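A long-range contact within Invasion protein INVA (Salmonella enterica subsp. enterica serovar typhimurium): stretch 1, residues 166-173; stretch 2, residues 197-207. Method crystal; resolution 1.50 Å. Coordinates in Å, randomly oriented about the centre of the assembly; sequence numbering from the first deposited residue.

Stretch 1, residues 166-173: KEVLRHAT
Stretch 2 197-207: IMEALALWAPR

The contact joins the last part of one helix and the turn after it, residues 166-173, to a second helix and its following turn, residues 197-207. Both stretches begin helical, in helices that start earlier in the chain, with phi and psi near -60° and -45°. The register is set at two points: the CA atoms of Val168 and Ala202 lie 4.8 Å apart, and those of His171 and Pro206 lie 5.2 Å apart. Numbering therefore rises in the same sense along both stretches. Together they bury 367 Å², with no direct hydrogen bond between them, so shape carries most of the fit.

Val168 is the principal bump. Its CA-to-CB bond points sideways, and chi1 is t (173°), which sets its two methyls against a hollow lined by Met198, Leu201 and Ala202. CG2 of Val168 rests 3.3 Å from the backbone O of Met198 and 3.9 Å from CB of Ala202; CG1 of Val168 lies 4.1 Å from CB of Leu201 and 4.0 Å from SD of Met198. The branched valine fills this space with a short, wide side chain. Alanine suits position 202 because its single methyl leaves the backbones close. Met198, with chi1 and chi2 both m and chi3 at 116°, and Leu201, m then t, supply the apolar walls.

Farther along, Ala172 and Ala205 meet as two small knobs, both pointing toward the opposing stretch, CB to CB at 4.1 Å. Ala172 has left the helix, with phi/psi of -145°/136°, whereas Ala205 stays compact at -61°/-34°.

His171 provides a flat surface beside them. With chi1 m (-62°) and chi2 -75°, one ring face is covered by Pro206, whose CG lies 3.7 Å from the ring centroid and only 14° off the ring normal. This is a CH-pi contact, for which proline is well suited: its rigid ring, puckered C-gamma exo, presents CG to the imidazole, and CG of Pro206 is 3.6 Å from CG of His171.

Glu167, chi1 t and chi2 p, borders the contact. Its CG approaches CB of Ala202 at 4.3 Å, while its carboxylate has polar partners. NE2 of His171 donates a weak hydrogen bond to OE2 of Glu167 (3.3 Å, 124°), and NH1 of Arg170 makes a long salt bridge to OE1 of Glu167 at 3.7 Å. A water links the stretches by donating to OE2 of Glu167 at 2.6 Å and to the backbone O of Ala202 at 2.7 Å, joining two acceptors that could not bond directly.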

# COMPACT_ATOMS: atom_id res chain seq x y z
N LYS A 166 -20.81 -21.89 0.54
CA LYS A 166 -20.83 -23.35 0.74
C LYS A 166 -19.68 -23.98 -0.03
O LYS A 166 -18.93 -24.82 0.48
CB LYS A 166 -22.15 -23.98 0.27
CG LYS A 166 -23.23 -23.86 1.29
CD LYS A 166 -24.50 -24.58 0.89
CE LYS A 166 -24.21 -26.05 0.66
NZ LYS A 166 -23.52 -26.64 1.84
N GLU A 167 -19.55 -23.55 -1.28
CA GLU A 167 -18.57 -24.18 -2.19
C GLU A 167 -17.15 -23.85 -1.79
O GLU A 167 -16.23 -24.67 -1.82
CB GLU A 167 -18.81 -23.76 -3.64
CG GLU A 167 -17.88 -24.44 -4.67
CD GLU A 167 -17.90 -25.99 -4.69
OE1 GLU A 167 -18.86 -26.63 -4.19
OE2 GLU A 167 -16.93 -26.57 -5.26
N VAL A 168 -16.95 -22.60 -1.43
CA VAL A 168 -15.62 -22.14 -1.04
C VAL A 168 -15.12 -22.90 0.17
O VAL A 168 -13.96 -23.34 0.20
CB VAL A 168 -15.58 -20.63 -0.80
CG1 VAL A 168 -14.22 -20.23 -0.22
CG2 VAL A 168 -15.79 -19.93 -2.14
N LEU A 169 -16.02 -23.11 1.10
CA LEU A 169 -15.64 -23.65 2.41
C LEU A 169 -15.34 -25.15 2.31
O LEU A 169 -14.82 -25.78 3.25
CB LEU A 169 -16.70 -23.39 3.46
CG LEU A 169 -16.64 -21.99 4.05
CD1 LEU A 169 -17.78 -21.80 5.07
CD2 LEU A 169 -15.25 -21.67 4.63
N ARG A 170 -15.77 -25.72 1.19
CA ARG A 170 -15.51 -27.14 0.93
C ARG A 170 -14.06 -27.36 0.56
O ARG A 170 -13.56 -28.48 0.60
CB ARG A 170 -16.38 -27.67 -0.19
CG ARG A 170 -17.70 -28.13 0.28
CD ARG A 170 -18.48 -28.77 -0.87
NE ARG A 170 -18.14 -30.15 -1.13
CZ ARG A 170 -17.64 -30.64 -2.25
NH1 ARG A 170 -17.38 -29.87 -3.30
NH2 ARG A 170 -17.43 -31.95 -2.32
N HIS A 171 -13.41 -26.28 0.16
CA HIS A 171 -12.05 -26.30 -0.43
C HIS A 171 -10.98 -25.48 0.30
O HIS A 171 -9.79 -25.62 0.05
CB HIS A 171 -12.08 -25.93 -1.93
CG HIS A 171 -12.87 -26.90 -2.73
ND1 HIS A 171 -12.40 -28.15 -3.03
CD2 HIS A 171 -14.13 -26.84 -3.23
CE1 HIS A 171 -13.33 -28.82 -3.69
NE2 HIS A 171 -14.38 -28.04 -3.85
N ALA A 172 -11.44 -24.61 1.17
CA ALA A 172 -10.58 -23.74 2.00
C ALA A 172 -11.22 -23.53 3.35
O ALA A 172 -12.43 -23.32 3.44
CB ALA A 172 -10.35 -22.38 1.29
N THR A 173 -10.42 -23.62 4.41
CA THR A 173 -10.90 -23.32 5.75
C THR A 173 -10.92 -21.83 6.00
O THR A 173 -10.29 -21.06 5.27
CB THR A 173 -10.00 -23.90 6.84
OG1 THR A 173 -8.69 -23.35 6.69
CG2 THR A 173 -9.92 -25.47 6.74
N ILE A 197 -13.74 -12.12 -4.76
CA ILE A 197 -12.66 -12.80 -4.17
C ILE A 197 -13.09 -14.24 -3.95
O ILE A 197 -12.32 -15.16 -4.18
CB ILE A 197 -12.16 -12.15 -2.88
CG1 ILE A 197 -11.46 -10.84 -3.23
CG2 ILE A 197 -11.16 -13.02 -2.15
CD1 ILE A 197 -11.19 -9.99 -2.01
N MET A 198 -14.28 -14.39 -3.43
CA MET A 198 -14.85 -15.74 -3.15
C MET A 198 -15.04 -16.53 -4.42
O MET A 198 -14.79 -17.75 -4.45
CB MET A 198 -16.10 -15.67 -2.30
CG MET A 198 -15.88 -15.16 -0.92
SD MET A 198 -14.95 -16.33 0.08
CE MET A 198 -13.48 -15.38 0.40
N GLU A 199 -15.47 -15.87 -5.48
CA GLU A 199 -15.62 -16.59 -6.77
C GLU A 199 -14.25 -17.12 -7.22
O GLU A 199 -14.10 -18.23 -7.74
CB GLU A 199 -16.24 -15.72 -7.86
CG GLU A 199 -17.69 -15.49 -7.65
CD GLU A 199 -18.29 -14.48 -8.64
OE1 GLU A 199 -17.49 -13.79 -9.34
OE2 GLU A 199 -19.54 -14.38 -8.72
N ALA A 200 -13.22 -16.33 -6.98
CA ALA A 200 -11.86 -16.72 -7.38
C ALA A 200 -11.31 -17.83 -6.50
O ALA A 200 -10.64 -18.75 -6.97
CB ALA A 200 -10.89 -15.49 -7.41
N LEU A 201 -11.71 -17.83 -5.25
CA LEU A 201 -11.31 -18.92 -4.34
C LEU A 201 -12.01 -20.20 -4.74
O LEU A 201 -11.41 -21.29 -4.68
CB LEU A 201 -11.60 -18.59 -2.90
CG LEU A 201 -10.62 -17.62 -2.26
CD1 LEU A 201 -11.20 -17.02 -0.96
CD2 LEU A 201 -9.36 -18.35 -1.99
N ALA A 202 -13.27 -20.10 -5.18
CA ALA A 202 -14.05 -21.31 -5.54
C ALA A 202 -13.41 -21.97 -6.74
O ALA A 202 -13.48 -23.22 -6.90
CB ALA A 202 -15.52 -20.99 -5.84
N LEU A 203 -12.78 -21.15 -7.55
CA LEU A 203 -12.10 -21.61 -8.80
C LEU A 203 -10.73 -22.21 -8.50
O LEU A 203 -10.36 -23.30 -9.03
CB LEU A 203 -11.99 -20.47 -9.83
CG LEU A 203 -11.38 -20.78 -11.19
CD1 LEU A 203 -12.24 -21.83 -11.92
CD2 LEU A 203 -11.19 -19.52 -12.06
N TRP A 204 -9.98 -21.56 -7.63
CA TRP A 204 -8.57 -21.86 -7.44
C TRP A 204 -8.24 -22.72 -6.24
O TRP A 204 -7.32 -23.54 -6.27
CB TRP A 204 -7.75 -20.56 -7.41
CG TRP A 204 -7.60 -19.96 -8.79
CD1 TRP A 204 -8.24 -18.84 -9.25
CD2 TRP A 204 -6.76 -20.40 -9.85
NE1 TRP A 204 -7.86 -18.57 -10.52
CE2 TRP A 204 -6.94 -19.50 -10.92
CE3 TRP A 204 -5.85 -21.45 -9.99
CZ2 TRP A 204 -6.27 -19.63 -12.12
CZ3 TRP A 204 -5.18 -21.56 -11.20
CH2 TRP A 204 -5.40 -20.67 -12.24
N ALA A 205 -9.00 -22.54 -5.19
CA ALA A 205 -8.71 -23.25 -3.93
C ALA A 205 -8.77 -24.78 -4.08
O ALA A 205 -8.04 -25.47 -3.38
CB ALA A 205 -9.63 -22.77 -2.77
N PRO A 206 -9.65 -25.31 -4.93
CA PRO A 206 -9.65 -26.77 -5.05
C PRO A 206 -8.34 -27.34 -5.49
O PRO A 206 -8.00 -28.48 -5.17
CB PRO A 206 -10.66 -27.02 -6.16
CG PRO A 206 -11.64 -25.88 -5.98
CD PRO A 206 -10.74 -24.72 -5.73
N ARG A 207 -7.68 -26.57 -6.33
CA ARG A 207 -6.45 -27.02 -7.00
C ARG A 207 -5.11 -26.55 -6.44
O ARG A 207 -4.07 -27.15 -6.70
CB ARG A 207 -6.49 -26.63 -8.47
CG ARG A 207 -7.51 -27.40 -9.24
CD ARG A 207 -7.22 -27.37 -10.70
NE ARG A 207 -8.38 -27.78 -11.48
CZ ARG A 207 -8.33 -28.16 -12.73
NH1 ARG A 207 -7.16 -28.27 -13.35
NH2 ARG A 207 -9.43 -28.48 -13.36
O HOH W 1 -15.41 -25.12 -6.86